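PDB 5UL3: 4'-phospho-dehydrooxetanocin synthase from Bacillus megaterium, which catalyses the oxidative ring contraction of dAMP to an oxetane aldehyde in oxetanocin A biosynthesis, using S-adenosylmethionine, a [4Fe-4S] cluster and cobalamin. Local coordinates for residues I196-Y201 with F228-S233; S211-G216 with P232-C237; L305-S310 with K340-I345; S316-C321 with Y446-T451; I433-G438 with I471-F476. All coordinates share one frame; numbering follows the deposited sequence.

Contact 1. Residues I196-Y201 with F228-S233. With EDO (1,2-ethanediol), chain U.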
# COMPACT_ATOMS: atom_id res chain seq x y z
N ILE A 196 10.52 -19.22 9.28
CA ILE A 196 9.24 -19.61 9.88
C ILE A 196 8.76 -20.92 9.29
O ILE A 196 8.30 -21.81 10.02
CB ILE A 196 8.20 -18.49 9.73
CG1 ILE A 196 8.64 -17.25 10.51
CG2 ILE A 196 6.83 -18.96 10.21
CD1 ILE A 196 7.82 -16.01 10.20
N LEU A 197 8.85 -21.07 7.96
CA LEU A 197 8.46 -22.32 7.31
C LEU A 197 9.30 -23.49 7.82
O LEU A 197 8.77 -24.58 8.07
CB LEU A 197 8.58 -22.19 5.79
CG LEU A 197 7.45 -21.35 5.17
CD1 LEU A 197 7.73 -20.98 3.70
CD2 LEU A 197 6.11 -22.08 5.31
N ASP A 198 10.61 -23.29 7.95
CA ASP A 198 11.47 -24.34 8.50
C ASP A 198 10.94 -24.85 9.84
O ASP A 198 10.80 -26.06 10.04
CB ASP A 198 12.90 -23.82 8.67
CG ASP A 198 13.67 -23.73 7.36
OD1 ASP A 198 13.18 -24.17 6.29
OD2 ASP A 198 14.80 -23.21 7.40
N LEU A 199 10.60 -23.93 10.75
CA LEU A 199 10.11 -24.30 12.07
C LEU A 199 8.72 -24.94 12.02
O LEU A 199 8.42 -25.85 12.79
CB LEU A 199 10.07 -23.07 12.97
CG LEU A 199 11.44 -22.66 13.50
CD1 LEU A 199 11.38 -21.22 13.92
CD2 LEU A 199 11.77 -23.56 14.68
N ILE A 200 7.86 -24.45 11.12
CA ILE A 200 6.54 -25.06 10.97
C ILE A 200 6.68 -26.52 10.54
O ILE A 200 6.04 -27.41 11.11
CB ILE A 200 5.69 -24.27 9.95
CG1 ILE A 200 5.28 -22.93 10.55
CG2 ILE A 200 4.47 -25.10 9.53
CD1 ILE A 200 4.62 -21.99 9.52
N TYR A 201 7.49 -26.77 9.51
CA TYR A 201 7.61 -28.14 9.02
C TYR A 201 8.36 -29.03 10.01
O TYR A 201 8.04 -30.22 10.13
CB TYR A 201 8.30 -28.17 7.65
CG TYR A 201 7.38 -27.77 6.52
CD1 TYR A 201 6.36 -28.62 6.10
CD2 TYR A 201 7.52 -26.55 5.88
CE1 TYR A 201 5.51 -28.26 5.07
CE2 TYR A 201 6.68 -26.19 4.85
CZ TYR A 201 5.67 -27.04 4.46
OH TYR A 201 4.81 -26.70 3.43
N PHE A 228 9.18 -24.12 -3.83
CA PHE A 228 8.92 -25.54 -4.04
C PHE A 228 10.19 -26.37 -3.87
O PHE A 228 10.13 -27.53 -3.44
CB PHE A 228 8.31 -25.78 -5.42
CG PHE A 228 6.91 -25.24 -5.59
CD1 PHE A 228 5.99 -25.29 -4.56
CD2 PHE A 228 6.52 -24.67 -6.80
CE1 PHE A 228 4.71 -24.79 -4.71
CE2 PHE A 228 5.24 -24.16 -6.97
CZ PHE A 228 4.33 -24.23 -5.92
N GLU A 229 11.34 -25.78 -4.19
CA GLU A 229 12.60 -26.51 -4.07
C GLU A 229 12.87 -26.92 -2.63
O GLU A 229 13.32 -28.03 -2.36
CB GLU A 229 13.73 -25.65 -4.63
CG GLU A 229 15.13 -26.16 -4.40
CD GLU A 229 16.15 -25.20 -4.97
OE1 GLU A 229 15.74 -24.16 -5.52
OE2 GLU A 229 17.37 -25.49 -4.88
N ARG A 230 12.57 -26.03 -1.69
CA ARG A 230 12.81 -26.30 -0.28
C ARG A 230 11.60 -26.93 0.42
O ARG A 230 11.78 -27.73 1.34
CB ARG A 230 13.23 -25.00 0.42
CG ARG A 230 13.60 -25.16 1.88
CD ARG A 230 14.22 -23.87 2.41
NE ARG A 230 14.64 -23.99 3.80
CZ ARG A 230 15.85 -24.39 4.18
NH1 ARG A 230 16.75 -24.73 3.27
NH2 ARG A 230 16.15 -24.47 5.47
N TYR A 231 10.38 -26.60 -0.02
CA TYR A 231 9.16 -27.12 0.59
C TYR A 231 8.28 -27.70 -0.51
O TYR A 231 7.40 -27.01 -1.04
CB TYR A 231 8.41 -26.03 1.36
CG TYR A 231 9.30 -25.14 2.16
CD1 TYR A 231 9.80 -25.54 3.40
CD2 TYR A 231 9.66 -23.88 1.70
CE1 TYR A 231 10.62 -24.73 4.13
CE2 TYR A 231 10.49 -23.05 2.43
CZ TYR A 231 10.96 -23.49 3.65
OH TYR A 231 11.78 -22.68 4.39
N PRO A 232 8.49 -28.97 -0.87
CA PRO A 232 7.78 -29.52 -2.04
C PRO A 232 6.28 -29.61 -1.87
O PRO A 232 5.56 -29.55 -2.88
CB PRO A 232 8.41 -30.92 -2.21
CG PRO A 232 9.72 -30.85 -1.49
CD PRO A 232 9.51 -29.90 -0.35
N SER A 233 5.77 -29.76 -0.64
CA SER A 233 4.33 -29.90 -0.42
C SER A 233 3.61 -28.56 -0.23
O SER A 233 2.38 -28.56 -0.04
CB SER A 233 4.07 -30.81 0.79
OG SER A 233 4.43 -30.17 2.00
C1 EDO U . 9.34 -29.53 3.29
O1 EDO U . 10.06 -29.75 4.51
C2 EDO U . 7.94 -30.14 3.36
O2 EDO U . 7.23 -29.92 2.12
O HOH W 1 2.72 -28.60 3.16

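Contact 2. Residues S211-G216 with P232-C237. With EDO (1,2-ethanediol), chain U.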
# COMPACT_ATOMS: atom_id res chain seq x y z
N SER A 211 -1.16 -29.44 9.56
CA SER A 211 -1.81 -28.34 8.86
C SER A 211 -1.46 -28.38 7.38
O SER A 211 -0.35 -28.76 6.99
CB SER A 211 -1.39 -26.98 9.43
OG SER A 211 -1.51 -26.93 10.85
N ILE A 212 -2.44 -27.98 6.57
CA ILE A 212 -2.15 -27.50 5.22
C ILE A 212 -1.40 -26.18 5.34
O ILE A 212 -1.83 -25.27 6.07
CB ILE A 212 -3.46 -27.30 4.45
CG1 ILE A 212 -4.23 -28.61 4.32
CG2 ILE A 212 -3.17 -26.66 3.06
CD1 ILE A 212 -5.64 -28.41 3.75
N ILE A 213 -0.27 -26.07 4.65
CA ILE A 213 0.57 -24.87 4.69
C ILE A 213 0.44 -24.16 3.35
O ILE A 213 0.59 -24.78 2.29
CB ILE A 213 2.04 -25.21 4.96
CG1 ILE A 213 2.16 -26.14 6.18
CG2 ILE A 213 2.84 -23.95 5.20
CD1 ILE A 213 1.63 -25.52 7.45
N THR A 214 0.18 -22.85 3.39
CA THR A 214 0.11 -22.06 2.17
C THR A 214 0.82 -20.73 2.39
O THR A 214 0.92 -20.24 3.51
CB THR A 214 -1.36 -21.87 1.70
OG1 THR A 214 -1.39 -21.09 0.50
CG2 THR A 214 -2.22 -21.20 2.76
N VAL A 215 1.36 -20.16 1.31
CA VAL A 215 1.92 -18.81 1.37
C VAL A 215 1.26 -18.02 0.25
O VAL A 215 0.87 -18.58 -0.78
CB VAL A 215 3.46 -18.75 1.24
CG1 VAL A 215 4.16 -19.34 2.50
CG2 VAL A 215 3.92 -19.44 -0.04
N GLY A 216 1.14 -16.71 0.46
CA GLY A 216 0.54 -15.85 -0.54
C GLY A 216 1.25 -14.51 -0.61
O GLY A 216 2.29 -14.33 0.04
N PRO A 232 8.49 -28.97 -0.87
CA PRO A 232 7.78 -29.52 -2.04
C PRO A 232 6.28 -29.61 -1.87
O PRO A 232 5.56 -29.55 -2.88
CB PRO A 232 8.41 -30.92 -2.21
CG PRO A 232 9.72 -30.85 -1.49
CD PRO A 232 9.51 -29.90 -0.35
N SER A 233 5.77 -29.76 -0.64
CA SER A 233 4.33 -29.90 -0.42
C SER A 233 3.61 -28.56 -0.23
O SER A 233 2.38 -28.56 -0.04
CB SER A 233 4.07 -30.81 0.79
OG SER A 233 4.43 -30.17 2.00
N LEU A 234 4.32 -27.45 -0.29
CA LEU A 234 3.75 -26.13 -0.06
C LEU A 234 2.77 -25.76 -1.17
O LEU A 234 2.96 -26.11 -2.34
CB LEU A 234 4.87 -25.09 0.02
CG LEU A 234 4.54 -23.64 0.39
CD1 LEU A 234 4.00 -23.60 1.82
CD2 LEU A 234 5.77 -22.76 0.26
N LEU A 235 1.71 -25.06 -0.80
CA LEU A 235 0.73 -24.55 -1.76
C LEU A 235 0.86 -23.04 -1.84
O LEU A 235 0.80 -22.37 -0.81
CB LEU A 235 -0.69 -24.94 -1.36
CG LEU A 235 -0.94 -26.43 -1.10
CD1 LEU A 235 -2.39 -26.65 -0.70
CD2 LEU A 235 -0.57 -27.28 -2.31
N ILE A 236 1.03 -22.50 -3.04
CA ILE A 236 1.24 -21.07 -3.21
C ILE A 236 -0.03 -20.45 -3.78
O ILE A 236 -0.55 -20.91 -4.80
CB ILE A 236 2.46 -20.78 -4.11
CG1 ILE A 236 3.74 -21.11 -3.35
CG2 ILE A 236 2.48 -19.31 -4.55
CD1 ILE A 236 4.99 -20.99 -4.19
N CYS A 237 -0.54 -19.41 -3.11
CA CYS A 237 -1.68 -18.66 -3.61
C CYS A 237 -1.17 -17.62 -4.60
O CYS A 237 -0.42 -16.71 -4.22
CB CYS A 237 -2.43 -17.98 -2.46
SG CYS A 237 -3.81 -16.93 -3.02
C1 EDO U . 9.34 -29.53 3.29
O1 EDO U . 10.06 -29.75 4.51
C2 EDO U . 7.94 -30.14 3.36
O2 EDO U . 7.23 -29.92 2.12
O HOH W 2 0.45 -27.60 2.24

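Contact 3. Residues L305-S310 with K340-I345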
# COMPACT_ATOMS: atom_id res chain seq x y z
N LEU A 305 -4.77 3.52 10.16
CA LEU A 305 -5.93 2.88 9.54
C LEU A 305 -5.77 2.83 8.02
O LEU A 305 -5.25 3.76 7.40
CB LEU A 305 -7.20 3.64 9.87
CG LEU A 305 -7.38 3.91 11.36
CD1 LEU A 305 -8.38 5.03 11.54
CD2 LEU A 305 -7.85 2.64 12.01
N THR A 306 -6.24 1.73 7.43
CA THR A 306 -6.19 1.50 5.99
C THR A 306 -7.54 0.95 5.54
O THR A 306 -8.33 0.47 6.34
CB THR A 306 -5.09 0.52 5.61
OG1 THR A 306 -5.34 -0.73 6.26
CG2 THR A 306 -3.71 1.04 6.04
N LEU A 307 -7.78 1.02 4.23
CA LEU A 307 -8.93 0.37 3.61
C LEU A 307 -8.62 0.29 2.12
O LEU A 307 -7.94 1.17 1.58
CB LEU A 307 -10.22 1.16 3.81
CG LEU A 307 -11.49 0.45 3.29
CD1 LEU A 307 -11.64 -0.92 3.98
CD2 LEU A 307 -12.72 1.31 3.55
N GLU A 308 -9.10 -0.76 1.47
CA GLU A 308 -9.00 -0.89 0.02
C GLU A 308 -10.42 -0.81 -0.53
O GLU A 308 -11.24 -1.68 -0.23
CB GLU A 308 -8.31 -2.20 -0.38
CG GLU A 308 -7.86 -2.23 -1.88
CD GLU A 308 -7.20 -3.54 -2.31
OE1 GLU A 308 -7.56 -4.61 -1.77
OE2 GLU A 308 -6.31 -3.50 -3.21
N THR A 309 -10.73 0.24 -1.31
CA THR A 309 -12.12 0.40 -1.76
C THR A 309 -12.32 -0.10 -3.19
O THR A 309 -13.43 -0.01 -3.72
CB THR A 309 -12.60 1.87 -1.67
OG1 THR A 309 -11.86 2.70 -2.59
CG2 THR A 309 -12.43 2.42 -0.22
N SER A 310 -11.26 -0.62 -3.81
CA SER A 310 -11.30 -1.21 -5.14
C SER A 310 -10.03 -2.03 -5.32
O SER A 310 -9.03 -1.80 -4.64
CB SER A 310 -11.41 -0.14 -6.24
OG SER A 310 -10.23 0.63 -6.31
N LYS A 340 -19.98 1.96 4.73
CA LYS A 340 -20.08 1.10 5.91
C LYS A 340 -18.70 0.73 6.44
O LYS A 340 -18.44 0.82 7.65
CB LYS A 340 -20.88 -0.17 5.60
CG LYS A 340 -20.68 -1.23 6.70
CD LYS A 340 -21.19 -2.60 6.27
CE LYS A 340 -21.13 -3.61 7.41
NZ LYS A 340 -19.75 -3.91 7.90
N GLN A 341 -17.81 0.29 5.55
CA GLN A 341 -16.49 -0.14 6.01
C GLN A 341 -15.71 1.04 6.57
O GLN A 341 -14.98 0.89 7.56
CB GLN A 341 -15.73 -0.81 4.86
CG GLN A 341 -16.40 -2.15 4.46
CD GLN A 341 -15.53 -3.02 3.57
OE1 GLN A 341 -14.30 -2.93 3.58
NE2 GLN A 341 -16.18 -3.88 2.79
N LEU A 342 -15.83 2.21 5.95
CA LEU A 342 -15.17 3.40 6.50
C LEU A 342 -15.71 3.71 7.89
O LEU A 342 -14.94 4.00 8.83
CB LEU A 342 -15.35 4.59 5.56
CG LEU A 342 -14.49 4.58 4.27
CD1 LEU A 342 -15.04 5.62 3.30
CD2 LEU A 342 -12.99 4.83 4.57
N ASP A 343 -17.03 3.63 8.06
CA ASP A 343 -17.64 3.87 9.36
C ASP A 343 -17.12 2.89 10.41
O ASP A 343 -16.80 3.29 11.53
CB ASP A 343 -19.16 3.79 9.25
CG ASP A 343 -19.85 4.03 10.59
OD1 ASP A 343 -19.91 5.19 11.02
OD2 ASP A 343 -20.32 3.05 11.20
N ASP A 344 -17.01 1.60 10.05
CA ASP A 344 -16.51 0.59 10.97
C ASP A 344 -15.09 0.90 11.42
O ASP A 344 -14.79 0.87 12.62
CB ASP A 344 -16.53 -0.80 10.33
CG ASP A 344 -17.92 -1.34 10.09
OD1 ASP A 344 -18.88 -0.80 10.69
OD2 ASP A 344 -18.06 -2.30 9.29
N ILE A 345 -14.21 1.16 10.46
CA ILE A 345 -12.80 1.37 10.78
C ILE A 345 -12.64 2.64 11.61
O ILE A 345 -11.86 2.67 12.57
CB ILE A 345 -11.98 1.40 9.48
CG1 ILE A 345 -12.00 0.02 8.83
CG2 ILE A 345 -10.56 1.85 9.75
CD1 ILE A 345 -11.63 0.05 7.38

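Contact 4. Residues S316-C321 with Y446-T451. With SF4 (iron/sulfur cluster), chain B.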
# COMPACT_ATOMS: atom_id res chain seq x y z
N SER A 316 -3.48 -0.50 -16.53
CA SER A 316 -2.64 -1.70 -16.48
C SER A 316 -1.58 -1.74 -17.58
O SER A 316 -1.04 -2.80 -17.88
CB SER A 316 -3.50 -2.97 -16.53
OG SER A 316 -4.02 -3.31 -15.26
N ARG A 317 -1.22 -0.59 -18.17
CA ARG A 317 -0.31 -0.55 -19.30
C ARG A 317 1.05 0.04 -19.01
O ARG A 317 1.90 0.07 -19.91
CB ARG A 317 -0.94 0.23 -20.45
CG ARG A 317 -2.06 -0.52 -21.10
CD ARG A 317 -2.69 0.38 -22.13
NE ARG A 317 -3.65 -0.27 -23.00
CZ ARG A 317 -4.91 -0.55 -22.66
NH1 ARG A 317 -5.38 -0.30 -21.44
NH2 ARG A 317 -5.70 -1.11 -23.56
N CYS A 318 1.28 0.55 -17.80
CA CYS A 318 2.59 1.10 -17.48
C CYS A 318 3.64 -0.00 -17.53
O CYS A 318 3.44 -1.09 -16.98
CB CYS A 318 2.56 1.78 -16.11
SG CYS A 318 1.28 3.04 -16.03
N THR A 319 4.75 0.25 -18.23
CA THR A 319 5.62 -0.86 -18.59
C THR A 319 6.44 -1.37 -17.41
O THR A 319 6.97 -2.48 -17.49
CB THR A 319 6.56 -0.46 -19.72
OG1 THR A 319 7.38 0.64 -19.27
CG2 THR A 319 5.72 -0.03 -20.92
N PHE A 320 6.57 -0.58 -16.35
CA PHE A 320 7.30 -0.96 -15.15
C PHE A 320 6.41 -1.58 -14.07
O PHE A 320 6.91 -1.96 -13.01
CB PHE A 320 8.00 0.29 -14.57
CG PHE A 320 7.04 1.40 -14.26
CD1 PHE A 320 6.34 1.44 -13.05
CD2 PHE A 320 6.77 2.39 -15.21
CE1 PHE A 320 5.43 2.44 -12.77
CE2 PHE A 320 5.86 3.39 -14.95
CZ PHE A 320 5.18 3.42 -13.72
N CYS A 321 5.11 -1.69 -14.31
CA CYS A 321 4.17 -2.12 -13.28
C CYS A 321 3.62 -3.51 -13.64
O CYS A 321 2.75 -3.62 -14.51
CB CYS A 321 3.03 -1.09 -13.19
SG CYS A 321 1.81 -1.36 -11.84
N TYR A 446 7.78 4.36 -20.60
CA TYR A 446 7.10 3.97 -19.36
C TYR A 446 5.66 3.51 -19.60
O TYR A 446 5.01 3.04 -18.65
CB TYR A 446 7.12 5.14 -18.37
CG TYR A 446 8.48 5.43 -17.75
CD1 TYR A 446 9.59 4.64 -18.03
CD2 TYR A 446 8.64 6.49 -16.86
CE1 TYR A 446 10.82 4.90 -17.44
CE2 TYR A 446 9.86 6.78 -16.29
CZ TYR A 446 10.94 5.98 -16.56
OH TYR A 446 12.14 6.26 -15.96
N GLY A 447 5.16 3.60 -20.83
CA GLY A 447 3.79 3.22 -21.12
C GLY A 447 2.75 4.03 -20.38
O GLY A 447 1.63 3.53 -20.17
N LYS A 448 3.07 5.27 -20.01
CA LYS A 448 2.17 6.07 -19.17
C LYS A 448 1.01 6.66 -19.95
O LYS A 448 -0.03 6.97 -19.34
CB LYS A 448 2.95 7.21 -18.48
CG LYS A 448 4.00 6.78 -17.46
CD LYS A 448 3.39 6.00 -16.29
CE LYS A 448 2.29 6.77 -15.58
NZ LYS A 448 1.93 6.12 -14.29
N GLY A 449 1.14 6.84 -21.26
CA GLY A 449 0.06 7.38 -22.06
C GLY A 449 -0.15 8.87 -21.94
O GLY A 449 -1.08 9.40 -22.57
N THR A 450 0.68 9.57 -21.18
CA THR A 450 0.53 10.98 -20.88
C THR A 450 1.61 11.80 -21.57
O THR A 450 2.62 11.28 -22.07
CB THR A 450 0.60 11.20 -19.36
OG1 THR A 450 1.80 10.60 -18.87
CG2 THR A 450 -0.60 10.58 -18.66
N THR A 451 1.41 13.12 -21.57
CA THR A 451 2.45 14.04 -22.00
C THR A 451 2.95 14.86 -20.81
O THR A 451 2.30 14.94 -19.76
CB THR A 451 1.96 15.02 -23.08
OG1 THR A 451 0.97 15.88 -22.52
CG2 THR A 451 1.36 14.26 -24.26
FE1 SF4 B . 0.24 2.25 -14.20
FE2 SF4 B . -0.52 2.91 -11.68
FE3 SF4 B . 0.42 0.35 -12.30
FE4 SF4 B . -2.04 1.14 -13.17
S1 SF4 B . -1.39 0.86 -10.98
S2 SF4 B . -0.44 0.05 -14.42
S3 SF4 B . -1.63 3.35 -13.64
S4 SF4 B . 1.59 2.34 -12.38

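Contact 5. Residues I433-G438 with I471-F476. With EDO (1,2-ethanediol), chain X.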
# COMPACT_ATOMS: atom_id res chain seq x y z
N ILE A 433 0.34 11.16 -7.14
CA ILE A 433 0.06 11.11 -8.58
C ILE A 433 1.26 10.47 -9.26
O ILE A 433 2.39 10.95 -9.12
CB ILE A 433 -0.20 12.50 -9.19
CG1 ILE A 433 -1.29 13.26 -8.42
CG2 ILE A 433 -0.56 12.36 -10.71
CD1 ILE A 433 -2.68 12.78 -8.68
N GLY A 434 1.02 9.36 -9.96
CA GLY A 434 2.09 8.66 -10.65
C GLY A 434 2.54 9.35 -11.93
O GLY A 434 2.36 8.82 -13.03
N VAL A 435 3.12 10.55 -11.79
CA VAL A 435 3.65 11.29 -12.94
C VAL A 435 4.74 10.48 -13.64
O VAL A 435 4.68 10.24 -14.86
CB VAL A 435 4.18 12.66 -12.48
CG1 VAL A 435 5.01 13.33 -13.54
CG2 VAL A 435 3.03 13.57 -12.05
N GLU A 436 5.78 10.10 -12.89
CA GLU A 436 6.90 9.22 -13.25
C GLU A 436 7.91 9.87 -14.20
O GLU A 436 9.10 9.55 -14.14
CB GLU A 436 6.39 7.89 -13.85
CG GLU A 436 5.46 7.04 -12.94
CD GLU A 436 5.81 7.03 -11.45
OE1 GLU A 436 4.88 6.90 -10.62
OE2 GLU A 436 6.99 7.15 -11.09
N SER A 437 7.48 10.79 -15.06
CA SER A 437 8.44 11.38 -15.99
C SER A 437 7.95 12.74 -16.46
O SER A 437 6.75 13.01 -16.48
CB SER A 437 8.68 10.47 -17.21
OG SER A 437 9.56 11.09 -18.14
N GLY A 438 8.90 13.59 -16.85
CA GLY A 438 8.57 14.82 -17.54
C GLY A 438 9.05 14.86 -18.98
O GLY A 438 9.04 15.94 -19.58
N ILE A 471 4.45 13.23 -5.93
CA ILE A 471 4.50 12.57 -7.24
C ILE A 471 5.62 11.53 -7.27
O ILE A 471 6.68 11.73 -6.69
CB ILE A 471 4.65 13.57 -8.42
CG1 ILE A 471 6.04 14.26 -8.43
CG2 ILE A 471 3.50 14.58 -8.41
CD1 ILE A 471 6.30 15.09 -9.68
N GLY A 472 5.36 10.41 -7.94
CA GLY A 472 6.45 9.51 -8.28
C GLY A 472 7.22 10.06 -9.47
O GLY A 472 6.66 10.70 -10.36
N PHE A 473 8.53 9.84 -9.46
CA PHE A 473 9.36 10.34 -10.56
C PHE A 473 10.55 9.41 -10.72
O PHE A 473 11.33 9.24 -9.78
CB PHE A 473 9.83 11.78 -10.32
CG PHE A 473 10.18 12.51 -11.60
CD1 PHE A 473 11.46 12.46 -12.12
CD2 PHE A 473 9.20 13.23 -12.29
CE1 PHE A 473 11.77 13.12 -13.32
CE2 PHE A 473 9.51 13.90 -13.48
CZ PHE A 473 10.79 13.85 -13.98
N ILE A 474 10.67 8.78 -11.89
CA ILE A 474 11.77 7.86 -12.12
C ILE A 474 12.70 8.53 -13.13
O ILE A 474 12.47 8.42 -14.33
CB ILE A 474 11.27 6.51 -12.64
CG1 ILE A 474 10.15 5.97 -11.74
CG2 ILE A 474 12.40 5.52 -12.68
CD1 ILE A 474 9.33 4.85 -12.42
N MET A 475 13.72 9.23 -12.62
CA MET A 475 14.58 10.06 -13.46
C MET A 475 15.34 9.22 -14.49
O MET A 475 15.36 9.53 -15.68
CB MET A 475 15.56 10.83 -12.57
CG MET A 475 16.68 11.59 -13.32
SD MET A 475 16.01 12.94 -14.31
CE MET A 475 15.52 14.09 -13.00
N PHE A 476 15.97 8.14 -14.03
CA PHE A 476 16.85 7.31 -14.85
C PHE A 476 16.16 6.01 -15.23
O PHE A 476 15.51 5.37 -14.41
CB PHE A 476 18.14 7.00 -14.08
CG PHE A 476 18.91 8.22 -13.64
CD1 PHE A 476 19.69 8.93 -14.55
CD2 PHE A 476 18.88 8.63 -12.31
CE1 PHE A 476 20.42 10.03 -14.15
CE2 PHE A 476 19.61 9.75 -11.91
CZ PHE A 476 20.38 10.45 -12.82
C1 EDO X . 7.52 4.93 -8.39
O1 EDO X . 7.79 6.25 -8.90
C2 EDO X . 6.31 4.30 -9.08
O2 EDO X . 5.11 5.05 -8.82

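Contact 1. Residues I196-Y201 with F228-S233
With CG anti to its backbone N (chi1 -176°) and its chain extended as far as NE, Arg230 reaches Asp198, joining the end of helix 224-230 to helix 190-205 in the Rossmann fold that houses cobalamin. The guanidinium takes the carboxylate side-on, one nitrogen to each oxygen. Arg230 NE lies 2.9 Å from Asp198 OD1, on that oxygen's syn lone pair, and Arg230 NH2 approaches Asp198 OD2 to 2.7 Å, also on the syn side. This salt bridge is twisted, the two planes 44° apart. Tyr231 OH donates to the same Asp198 OD1 from above the carboxylate plane, at 2.8 Å. Over one face of the Tyr231 ring Leu197 CB makes a CH-pi contact, 3.9 Å from the centroid; Arg230 CG lies over the other, offset toward the rim. Beside it the Tyr201 ring is nearly parallel (16°) but slid so far that the rings hardly overlap, Tyr201 CE2 and CD2 both meeting Tyr231 CD1 at 3.5 Å. A water joins Tyr201 OH to Ser233 OG, and an ethanediol lies over a face of Tyr201. Two donors on OD1 and one on OD2 would favour an ionised Asp198, and its OD1 fixes the direction of the Tyr231 hydroxyl.

Contact 2. Residues S211-G216 with P232-C237
Leu234 wedges its two methyls between side chains of strand 212-216: CD1 touches Ile213 CG2 at 3.6 Å, and CD2 reaches Val215 CG2 at 3.8 Å. Its CG stands anti to the backbone N (chi1 -174°), and the side chain crosses both partners at about a right angle. Val215 CG2 also meets Ile236 CG1, 3.7 Å away, on the face of the sheet that helices 190-205 and 224-230 cover. On the opposite face, which packs on helix 242-252, Leu235 CD1 lies 3.8 Å from Ile212 CG2. Between these two apolar layers run the parallel-strand bonds, from Leu235 N to Ile213 O, from Val215 N to Leu235 O and, straightest of the three, from Cys237 N to Val215 O at 2.8 Å (171° at the hydrogen). Leu235 O carries a second donor: Thr214 OG1, anti to its own backbone N, comes in from above the carbonyl plane at 2.9 Å. At the opening end of the pair, a water accepts from Ile213 N and donates to Ser233 O, bridging the strands where direct pairing has not yet begun. Thr214, Gly216 and Cys237 touch the bound cobalamin, Gly216 and Cys237 lying at the C-terminal ends of their strands. Two adjacent parallel strands joined through intervening helices form a beta-alpha-beta crossover, the building unit of the Rossmann fold that houses cobalamin here.

Contact 3. Residues L305-S310 with K340-I345
On the helix that presses Gln341, Leu342 and Ile345 against Leu307, the shortest polar bond runs along the helix itself: Lys340 NZ meets the syn lone pair of Asp344 OD2 at 2.7 Å, a salt bridge one turn long. Asp344 OD2 has a further partner in Thr289 OG1. Across the contact the meeting is apolar. Leu307, its CG anti to the backbone N (chi1 -174°), spreads its methyls over the helix. CD2 touches Leu342 CD2 at 3.7 Å, the two side chains crossing at about a right angle, while Leu307 CD1 meets Ile345 CD1 obliquely at 3.5 Å and lies 3.4 Å from Gln341 OE1. Gln341 NE2, at the amide's other end, donates to Gln337 OE1. Leu305 CD2 and Ile345 CG2 approach to 3.6 Å as their side chains slide past each other in opposite directions. Ile345 CD1, in one of two modelled conformers, covers Thr306 O, a buried oxygen without a hydrogen-bond partner in the model. CB of Glu308 points away from the helix, and its OE2 is hydrogen-bonded to cobalamin. Strand and helix axes run almost antiparallel (165°), 9.5 Å apart, as in the partial TIM barrel of a radical SAM domain.

Contact 4. Residues S316-C321 with Y446-T451
Cys318, Thr319 and Phe320 lie on the cluster-binding loop of the radical SAM domain, whose cysteines follow a CX4CX2C pattern, and Tyr446 and Gly447 close against it just after helix 440-445. Cys318 SG binds an iron at 2.2 Å and Cys321 SG another; Cys313 is the third cluster cysteine. A type I turn spans Cys318 to Cys321. At its start, Thr319 N donates to Tyr446 O at 2.8 Å, the donor standing above the carbonyl plane. Gly447, whose positive phi belongs to a Schellman motif, brings bare backbone beside Thr319 CG2. Phe320, with CG between backbone N and carbonyl carbon (chi1 57°), turns a ring edge to the face of Tyr446, planes at 78° and centroids 5.8 Å apart. Lys448 CD sits at the Phe320 edge. Lys448 NZ, bonded to Gly434 O, lies 3.6 Å from Cys318 SG; a positive charge there might temper the negative charge on this cluster ligand, though two modelled conformers leave that tentative.

Contact 5. Residues I433-G438 with I471-F476
Glu436 curls its side chain back over Gly472 although its CB points away from the neighbouring strand. CG is anti to the carbonyl carbon and the chain bends at chi2 (-38°), which turns CD inward; OE2 lies 3.3 Å from Gly472 C. Ile474 CG1 lies 3.4 Å from Glu436 OE2. Both carboxylate oxygens accept from an ethanediol molecule, O2 of which is 2.6 Å from Glu436 OE1, the bond to OE2 being very short; the diol, probably from the crystallisation liquor, lies beside a residue that binds S-adenosylmethionine. Phe473 has CG roughly anti to its backbone N (chi1 -156°), and its ring swings back toward the other strand. Glu436 O lies above one face, offset toward the rim, and Phe473 CE2 touches Gly438 N at 3.4 Å. On the same side as this ring, Val435 CG2 packs on Ile471 CG2 at 3.8 Å. The backbones pair in parallel through Gly472 N to Ile433 O, Glu436 N to Gly472 O (2.7 Å) and Ile474 N to Glu436 O (2.8 Å). Between the first two the register slips by one residue, a beta bulge that includes the inverse gamma turn centred on Gly434. Strand 432-436 runs between strands 393-398 and 470-473, the latter outermost in the sheet; Asn489 and Leu493 of helix 484-493 cover Phe473, and Phe320 of the cluster loop leans on Glu436.

The five contacts fall into two domains around the cofactors. Contacts 1 and 2, with centres 9 Å apart, share Pro232 and Ser233 and pack directly on one another in the cobalamin domain: Tyr201 OH packs 3.5 Å from Ile213 CB. Contacts 4 and 5, 11 Å apart between centres, meet directly through a probable hydrogen bond from Tyr446 OH to Ile474 O (2.7 Å), linking the segment that packs on the cluster loop to the strand end beside Glu436. Contact 3 belongs to the same sheet as contact 5, their centres about 28 Å apart. Cobalamin spans the domains: contacts 2, 3 and 4 all contribute residues to its pocket, although the nearest atoms of contacts 2 and 3 remain about 13 Å apart.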